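Local structure of RagB/SusD family nutrient uptake outer membrane protein (7KV2) at residues A[221-225]-A[243-247]; A[409-413]-A[428-432]; A[59-63]-A[296-300]. The protein probably binds beta-glucan at the outer membrane of Bacteroides thetaiotaomicron, as a SusD-family surface glycan-binding protein involved in nutrient uptake. All coordinates share one frame. Residue numbers count along the deposited sequence, not the author numbering.

Contact 1 of 3, residues A[221-225]-A[243-247]; sequences YMLYA and YMEEI
Two helical segments, 221-225 and 243-247, run antiparallel with 147° between their directions (signed crossing -147°) and their axes 10.0 Å apart at closest. The register is set by Tyr-221 and Tyr-243, whose CA atoms are 5.8 Å apart. Much of the space between the axes is taken up by aromatic rings. Tyr-221 and Tyr-243, both m at chi1, lay their rings together in an offset stack, centroids 4.0 Å apart and planes at 6°, and CB of Tyr-243 makes a CH-pi contact 3.7 Å from the Tyr-221 ring centroid. Tyr-224, t at chi1, offers its face to the edge of Tyr-243 in a T-shaped pair, centroids 5.2 Å apart and planes at 72°, completing a three-tyrosine cluster. One hydrogen bond crosses the interface: Tyr-221 OH donates to Glu-246 OE1 at 2.7 Å. The apolar part is sulfur-rich: Met-222 SD lies 3.6 Å from Met-244 SD, Met-244 CE reaches Ala-225 CB at 3.9 Å, and Ile-247 CD1 packs on Tyr-221 CB at 3.9 Å. The arrangement is an antiparallel helical hairpin, consistent with the tetratricopeptide repeats of SusD proteins. Helix 183-200 covers Tyr-224 and Tyr-243, while helix 405-417 packs against Met-222, Ala-225 and Met-244.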
loop_
_atom_site.group_PDB
_atom_site.type_symbol
_atom_site.label_atom_id
_atom_site.label_comp_id
_atom_site.label_asym_id
_atom_site.label_seq_id
_atom_site.Cartn_x
_atom_site.Cartn_y
_atom_site.Cartn_z
ATOM N N TYR A 221 -6.942 -7.907 11.898
ATOM C CA TYR A 221 -5.842 -8.767 12.392
ATOM C C TYR A 221 -4.548 -8.357 11.692
ATOM O O TYR A 221 -3.474 -8.229 12.317
ATOM C CB TYR A 221 -6.183 -10.226 12.153
ATOM C CG TYR A 221 -7.098 -10.844 13.185
ATOM C CD1 TYR A 221 -7.498 -10.172 14.342
ATOM C CD2 TYR A 221 -7.516 -12.152 13.016
ATOM C CE1 TYR A 221 -8.332 -10.789 15.276
ATOM C CE2 TYR A 221 -8.306 -12.789 13.962
ATOM C CZ TYR A 221 -8.730 -12.099 15.086
ATOM O OH TYR A 221 -9.491 -12.783 16.013
ATOM N N MET A 222 -4.629 -8.154 10.391
ATOM C CA MET A 222 -3.414 -7.792 9.620
ATOM C C MET A 222 -2.950 -6.374 9.989
ATOM O O MET A 222 -1.739 -6.158 10.073
ATOM C CB MET A 222 -3.651 -7.920 8.116
ATOM C CG MET A 222 -3.805 -9.379 7.656
ATOM S SD MET A 222 -2.352 -10.410 7.966
ATOM C CE MET A 222 -1.290 -9.860 6.611
ATOM N N LEU A 223 -3.865 -5.416 10.113
ATOM C CA LEU A 223 -3.532 -4.030 10.523
ATOM C C LEU A 223 -2.930 -4.041 11.948
ATOM O O LEU A 223 -1.929 -3.342 12.199
ATOM C CB LEU A 223 -4.802 -3.185 10.410
ATOM C CG LEU A 223 -4.637 -1.724 10.810
ATOM C CD1 LEU A 223 -3.531 -1.066 10.021
ATOM C CD2 LEU A 223 -5.946 -0.973 10.632
ATOM N N TYR A 224 -3.449 -4.900 12.816
ATOM C CA TYR A 224 -2.947 -5.082 14.208
ATOM C C TYR A 224 -1.489 -5.568 14.134
ATOM O O TYR A 224 -0.567 -4.919 14.685
ATOM C CB TYR A 224 -3.906 -5.995 14.974
ATOM C CG TYR A 224 -3.452 -6.340 16.373
ATOM C CD1 TYR A 224 -2.501 -7.315 16.599
ATOM C CD2 TYR A 224 -3.936 -5.635 17.466
ATOM C CE1 TYR A 224 -2.099 -7.654 17.886
ATOM C CE2 TYR A 224 -3.527 -5.951 18.757
ATOM C CZ TYR A 224 -2.615 -6.962 18.972
ATOM O OH TYR A 224 -2.195 -7.253 20.237
ATOM N N ALA A 225 -1.232 -6.644 13.376
ATOM C CA ALA A 225 0.132 -7.208 13.231
ATOM C C ALA A 225 1.069 -6.146 12.648
ATOM O O ALA A 225 2.253 -6.034 13.113
ATOM C CB ALA A 225 0.099 -8.452 12.366
ATOM N N TYR A 243 -3.507 -14.221 16.136
ATOM C CA TYR A 243 -4.378 -13.662 15.051
ATOM C C TYR A 243 -3.944 -14.179 13.677
ATOM O O TYR A 243 -4.827 -14.567 12.860
ATOM C CB TYR A 243 -4.414 -12.139 15.121
ATOM C CG TYR A 243 -5.061 -11.591 16.361
ATOM C CD1 TYR A 243 -5.959 -12.335 17.125
ATOM C CD2 TYR A 243 -4.813 -10.294 16.738
ATOM C CE1 TYR A 243 -6.587 -11.790 18.237
ATOM C CE2 TYR A 243 -5.420 -9.743 17.853
ATOM C CZ TYR A 243 -6.290 -10.498 18.614
ATOM O OH TYR A 243 -6.866 -9.897 19.693
ATOM N N MET A 244 -2.642 -14.192 13.399
ATOM C CA MET A 244 -2.123 -14.768 12.137
ATOM C C MET A 244 -2.545 -16.242 12.057
ATOM O O MET A 244 -3.026 -16.706 10.996
ATOM C CB MET A 244 -0.600 -14.612 12.059
ATOM C CG MET A 244 -0.105 -13.164 12.050
ATOM S SD MET A 244 -0.846 -12.099 10.743
ATOM C CE MET A 244 -2.265 -11.441 11.620
ATOM N N GLU A 245 -2.441 -16.980 13.169
ATOM C CA GLU A 245 -2.795 -18.414 13.190
ATOM C C GLU A 245 -4.287 -18.588 12.900
ATOM O O GLU A 245 -4.637 -19.603 12.288
ATOM C CB GLU A 245 -2.351 -19.036 14.520
ATOM C CG GLU A 245 -0.845 -19.155 14.685
ATOM C CD GLU A 245 -0.152 -20.216 13.861
ATOM O OE1 GLU A 245 -0.764 -20.730 12.898
ATOM O OE2 GLU A 245 1.020 -20.523 14.175
ATOM N N GLU A 246 -5.147 -17.668 13.339
ATOM C CA GLU A 246 -6.610 -17.766 13.083
ATOM C C GLU A 246 -6.887 -17.643 11.580
ATOM O O GLU A 246 -7.688 -18.412 11.062
ATOM C CB GLU A 246 -7.351 -16.678 13.852
ATOM C CG GLU A 246 -7.501 -17.013 15.319
ATOM C CD GLU A 246 -8.331 -16.017 16.095
ATOM O OE1 GLU A 246 -9.180 -15.368 15.476
ATOM O OE2 GLU A 246 -8.100 -15.878 17.320
ATOM N N ILE A 247 -6.211 -16.710 10.904
ATOM C CA ILE A 247 -6.322 -16.547 9.421
ATOM C C ILE A 247 -5.790 -17.812 8.759
ATOM O O ILE A 247 -6.419 -18.316 7.805
ATOM C CB ILE A 247 -5.569 -15.285 8.940
ATOM C CG1 ILE A 247 -6.155 -14.009 9.532
ATOM C CG2 ILE A 247 -5.574 -15.240 7.408
ATOM C CD1 ILE A 247 -5.358 -12.763 9.272
#

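Contact 2 of 3, residues A[409-413]-A[428-432]; sequences LLNAA and YLNLV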
loop_
_atom_site.group_PDB
_atom_site.type_symbol
_atom_site.label_atom_id
_atom_site.label_comp_id
_atom_site.label_asym_id
_atom_site.label_seq_id
_atom_site.Cartn_x
_atom_site.Cartn_y
_atom_site.Cartn_z
ATOM N N LEU A 409 1.418 -15.480 6.364
ATOM C CA LEU A 409 2.373 -16.598 6.568
ATOM C C LEU A 409 3.743 -16.055 7.008
ATOM O O LEU A 409 4.341 -16.611 7.969
ATOM C CB LEU A 409 2.483 -17.422 5.283
ATOM C CG LEU A 409 1.282 -18.289 4.881
ATOM C CD1 LEU A 409 1.460 -18.806 3.470
ATOM C CD2 LEU A 409 1.059 -19.461 5.821
ATOM N N LEU A 410 4.247 -15.014 6.351
ATOM C CA LEU A 410 5.569 -14.446 6.689
ATOM C C LEU A 410 5.494 -13.764 8.059
ATOM O O LEU A 410 6.488 -13.870 8.823
ATOM C CB LEU A 410 6.006 -13.526 5.554
ATOM C CG LEU A 410 6.320 -14.276 4.259
ATOM C CD1 LEU A 410 6.694 -13.342 3.107
ATOM C CD2 LEU A 410 7.438 -15.282 4.453
ATOM N N ASN A 411 4.410 -13.051 8.359
ATOM C CA ASN A 411 4.200 -12.420 9.701
ATOM C C ASN A 411 4.291 -13.511 10.796
ATOM O O ASN A 411 5.036 -13.316 11.788
ATOM C CB ASN A 411 2.834 -11.742 9.818
ATOM C CG ASN A 411 2.702 -10.382 9.159
ATOM O OD1 ASN A 411 3.668 -9.819 8.650
ATOM N ND2 ASN A 411 1.497 -9.836 9.195
ATOM N N ALA A 412 3.567 -14.630 10.612
ATOM C CA ALA A 412 3.556 -15.763 11.572
ATOM C C ALA A 412 4.973 -16.354 11.686
ATOM O O ALA A 412 5.456 -16.525 12.792
ATOM C CB ALA A 412 2.538 -16.794 11.162
ATOM N N ALA A 413 5.642 -16.676 10.578
ATOM C CA ALA A 413 7.037 -17.180 10.613
ATOM C C ALA A 413 7.901 -16.223 11.458
ATOM O O ALA A 413 8.629 -16.680 12.381
ATOM C CB ALA A 413 7.574 -17.327 9.214
ATOM N N TYR A 428 5.667 -22.285 7.099
ATOM C CA TYR A 428 4.995 -21.038 6.689
ATOM C C TYR A 428 5.880 -20.308 5.684
ATOM O O TYR A 428 5.353 -19.940 4.644
ATOM C CB TYR A 428 4.656 -20.195 7.900
ATOM C CG TYR A 428 3.575 -20.794 8.759
ATOM C CD1 TYR A 428 2.717 -21.765 8.285
ATOM C CD2 TYR A 428 3.374 -20.328 10.035
ATOM C CE1 TYR A 428 1.704 -22.287 9.087
ATOM C CE2 TYR A 428 2.382 -20.852 10.846
ATOM C CZ TYR A 428 1.533 -21.819 10.366
ATOM O OH TYR A 428 0.537 -22.279 11.178
ATOM N N LEU A 429 7.167 -20.119 6.005
ATOM C CA LEU A 429 8.165 -19.485 5.111
ATOM C C LEU A 429 8.234 -20.214 3.770
ATOM O O LEU A 429 8.186 -19.560 2.710
ATOM C CB LEU A 429 9.525 -19.465 5.813
ATOM C CG LEU A 429 10.667 -18.954 4.953
ATOM C CD1 LEU A 429 10.342 -17.543 4.403
ATOM C CD2 LEU A 429 11.944 -18.935 5.767
ATOM N N ASN A 430 8.292 -21.539 3.784
ATOM C CA ASN A 430 8.537 -22.307 2.553
ATOM C C ASN A 430 7.250 -22.430 1.758
ATOM O O ASN A 430 7.370 -22.666 0.558
ATOM C CB ASN A 430 9.293 -23.606 2.840
ATOM C CG ASN A 430 10.740 -23.280 3.142
ATOM O OD1 ASN A 430 11.517 -22.969 2.231
ATOM N ND2 ASN A 430 11.078 -23.266 4.412
ATOM N N LEU A 431 6.064 -22.230 2.349
ATOM C CA LEU A 431 4.813 -22.238 1.524
ATOM C C LEU A 431 4.900 -21.076 0.520
ATOM O O LEU A 431 4.639 -21.276 -0.685
ATOM C CB LEU A 431 3.591 -22.104 2.422
ATOM C CG LEU A 431 3.125 -23.385 3.120
ATOM C CD1 LEU A 431 1.990 -23.061 4.063
ATOM C CD2 LEU A 431 2.699 -24.424 2.109
ATOM N N VAL A 432 5.371 -19.944 0.999
ATOM C CA VAL A 432 5.602 -18.732 0.172
ATOM C C VAL A 432 6.767 -18.946 -0.809
ATOM O O VAL A 432 6.616 -18.637 -2.038
ATOM C CB VAL A 432 5.815 -17.479 1.042
ATOM C CG1 VAL A 432 6.149 -16.279 0.176
ATOM C CG2 VAL A 432 4.593 -17.201 1.898
#
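Segments 409-413 and 428-432 are both helical and run antiparallel, their directions 150° apart (signed crossing -150°) and their axes as close as 8.5 Å. Leu-409 and Tyr-428 have CA atoms 5.2 Å apart, and CB of Tyr-428 sits 3.6 Å from the carbonyl O of Leu-409. No hydrogen bond joins the segments; the interface is apolar. Leu-409 sends CD2 to within 3.8 Å of Tyr-428 CD1 and CD1 to within 3.9 Å of Val-432 CG2. Leu-410 meets Leu-429, CD2 to CD1 at 3.7 Å. The small Ala-412 lets the tyrosine ring come close, its CB 3.8 Å from Tyr-428 CD2, and Ala-413 CB lies 4.3 Å from Tyr-428 CB. The hydroxyl of Tyr-428 reaches beyond the pair to hydrogen-bond Glu-245 on helix 237-249, while helix 446-456 packs against Leu-410, Ala-413, Leu-429 and Val-432. Consecutive antiparallel helices joined by a short link and packed through leucine and alanine are consistent with a tetratricopeptide-type helical hairpin of the SusD fold.

Contact 3 of 3, residues A[59-63]-A[296-300]; sequences WPDWA and GTALP
Neither segment is regular along its whole length. Trp-59 to Trp-62 form a type I beta turn, closed by Trp-62 N to Trp-59 O at 2.9 Å; segment 296-300 is extended at Thr-297 (phi/psi -108/150°) and helical by Leu-299. The nearest CA atoms are those of Asp-61 and Ala-298, 6.1 Å apart. Asp-61, with chi1 p, turns its carboxylate onto the other segment, where OD2 accepts twice: from Ala-298 N at 2.9 Å (N-H...O angle 160°) and from Thr-297 OG1 at 2.8 Å. Thr-297, chi1 t, relays the network, its OG1 accepting from Leu-299 N at 3.0 Å in a capping bond ahead of the helix. OD2 also forms a salt bridge with Arg-286, which hydrogen-bonds Trp-62 O and Gly-296 O as well; OD1 has a weak hydrogen bond from Tyr-279. The backbone O of Asp-61 is buried without a partner. Apolar contact is slight, Trp-62 CB standing 4.3 Å from Ala-298 CB. An aspartate shared by an arginine and a helix-capping threonine thus ties a turn to a helix start distant in sequence. Trp-59 packs on helix 110-130, and Leu-299, near the start of helix 299-303, on helix 70-75.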
loop_
_atom_site.group_PDB
_atom_site.type_symbol
_atom_site.label_atom_id
_atom_site.label_comp_id
_atom_site.label_asym_id
_atom_site.label_seq_id
_atom_site.Cartn_x
_atom_site.Cartn_y
_atom_site.Cartn_z
ATOM N N TRP A 59 -8.479 7.680 -2.667
ATOM C CA TRP A 59 -8.113 9.056 -3.099
ATOM C C TRP A 59 -6.633 9.286 -3.408
ATOM O O TRP A 59 -6.375 10.031 -4.348
ATOM C CB TRP A 59 -8.549 10.053 -2.006
ATOM C CG TRP A 59 -10.031 10.249 -1.939
ATOM C CD1 TRP A 59 -10.999 9.611 -2.656
ATOM C CD2 TRP A 59 -10.723 11.153 -1.044
ATOM N NE1 TRP A 59 -12.240 10.055 -2.272
ATOM C CE2 TRP A 59 -12.104 10.994 -1.280
ATOM C CE3 TRP A 59 -10.303 12.066 -0.073
ATOM C CZ2 TRP A 59 -13.070 11.733 -0.591
ATOM C CZ3 TRP A 59 -11.254 12.811 0.595
ATOM C CH2 TRP A 59 -12.615 12.646 0.334
ATOM N N PRO A 60 -5.654 8.850 -2.568
ATOM C CA PRO A 60 -4.326 9.457 -2.560
ATOM C C PRO A 60 -3.509 9.347 -3.846
ATOM O O PRO A 60 -2.672 10.218 -4.111
ATOM C CB PRO A 60 -3.539 8.795 -1.412
ATOM C CG PRO A 60 -4.392 7.704 -0.892
ATOM C CD PRO A 60 -5.777 7.875 -1.488
ATOM N N ASP A 61 -3.833 8.375 -4.696
ATOM C CA ASP A 61 -3.171 8.250 -6.015
ATOM C C ASP A 61 -3.469 9.486 -6.900
ATOM O O ASP A 61 -2.640 9.813 -7.795
ATOM C CB ASP A 61 -3.574 6.925 -6.672
ATOM C CG ASP A 61 -5.058 6.819 -6.975
ATOM O OD1 ASP A 61 -5.895 7.056 -6.054
ATOM O OD2 ASP A 61 -5.367 6.419 -8.118
ATOM N N TRP A 62 -4.574 10.198 -6.661
ATOM C CA TRP A 62 -4.868 11.472 -7.368
ATOM C C TRP A 62 -5.925 12.248 -6.583
ATOM O O TRP A 62 -7.136 11.936 -6.697
ATOM C CB TRP A 62 -5.275 11.229 -8.818
ATOM C CG TRP A 62 -5.791 12.428 -9.552
ATOM C CD1 TRP A 62 -7.021 12.539 -10.129
ATOM C CD2 TRP A 62 -5.150 13.704 -9.730
ATOM N NE1 TRP A 62 -7.182 13.776 -10.681
ATOM C CE2 TRP A 62 -6.042 14.505 -10.479
ATOM C CE3 TRP A 62 -3.911 14.242 -9.356
ATOM C CZ2 TRP A 62 -5.753 15.825 -10.826
ATOM C CZ3 TRP A 62 -3.617 15.542 -9.699
ATOM C CH2 TRP A 62 -4.540 16.328 -10.406
ATOM N N ALA A 63 -5.475 13.228 -5.789
ATOM C CA ALA A 63 -6.364 14.006 -4.912
ATOM C C ALA A 63 -5.651 15.296 -4.484
ATOM O O ALA A 63 -4.399 15.285 -4.318
ATOM C CB ALA A 63 -6.751 13.163 -3.714
ATOM N N GLY A 296 -11.649 4.752 -11.360
ATOM C CA GLY A 296 -10.379 4.022 -11.480
ATOM C C GLY A 296 -9.225 4.660 -10.733
ATOM O O GLY A 296 -9.427 5.592 -9.949
ATOM N N THR A 297 -8.044 4.080 -10.913
ATOM C CA THR A 297 -6.788 4.528 -10.289
ATOM C C THR A 297 -5.916 5.156 -11.354
ATOM O O THR A 297 -5.945 4.737 -12.503
ATOM C CB THR A 297 -6.067 3.379 -9.557
ATOM O OG1 THR A 297 -4.831 3.859 -9.084
ATOM C CG2 THR A 297 -5.784 2.171 -10.411
ATOM N N ALA A 298 -5.104 6.108 -10.950
ATOM C CA ALA A 298 -4.077 6.719 -11.803
ATOM C C ALA A 298 -2.815 5.863 -11.814
ATOM O O ALA A 298 -1.933 6.162 -12.630
ATOM C CB ALA A 298 -3.744 8.096 -11.249
ATOM N N LEU A 299 -2.684 4.885 -10.904
ATOM C CA LEU A 299 -1.346 4.250 -10.639
ATOM C C LEU A 299 -0.723 3.736 -11.937
ATOM O O LEU A 299 0.447 4.036 -12.203
ATOM C CB LEU A 299 -1.438 3.207 -9.524
ATOM C CG LEU A 299 -0.175 2.393 -9.272
ATOM C CD1 LEU A 299 0.983 3.270 -8.846
ATOM C CD2 LEU A 299 -0.367 1.295 -8.251
ATOM N N PRO A 300 -1.433 2.950 -12.780
ATOM C CA PRO A 300 -0.832 2.414 -14.008
ATOM C C PRO A 300 -0.346 3.519 -14.951
ATOM O O PRO A 300 0.652 3.324 -15.581
ATOM C CB PRO A 300 -1.928 1.529 -14.599
ATOM C CG PRO A 300 -2.744 1.132 -13.399
ATOM C CD PRO A 300 -2.772 2.392 -12.563
#

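In the fold
Contacts 1 and 2 are neighbours, their centres about 13 Å apart, and come in series along the chain. Each pairs two successive helices, 217-231 with 237-249 and 405-417 with 425-435. The hairpins touch directly: Glu-245 OE1 lies 2.7 Å from Tyr-428 OH, a probable hydrogen bond, and Asn-411 packs against Met-222, Ala-225 and Met-244. The bound sodium lies close by: its site includes Ile-248 of helix 237-249 and Tyr-405 of helix 405-417. Contact 3 lies across the chain's centre, its centre about 28 and 31 Å from theirs, and encloses contact 1 within its loop. It brings the loop after helix 43-53 against the segment leading into helix 299-303, more than 230 residues later.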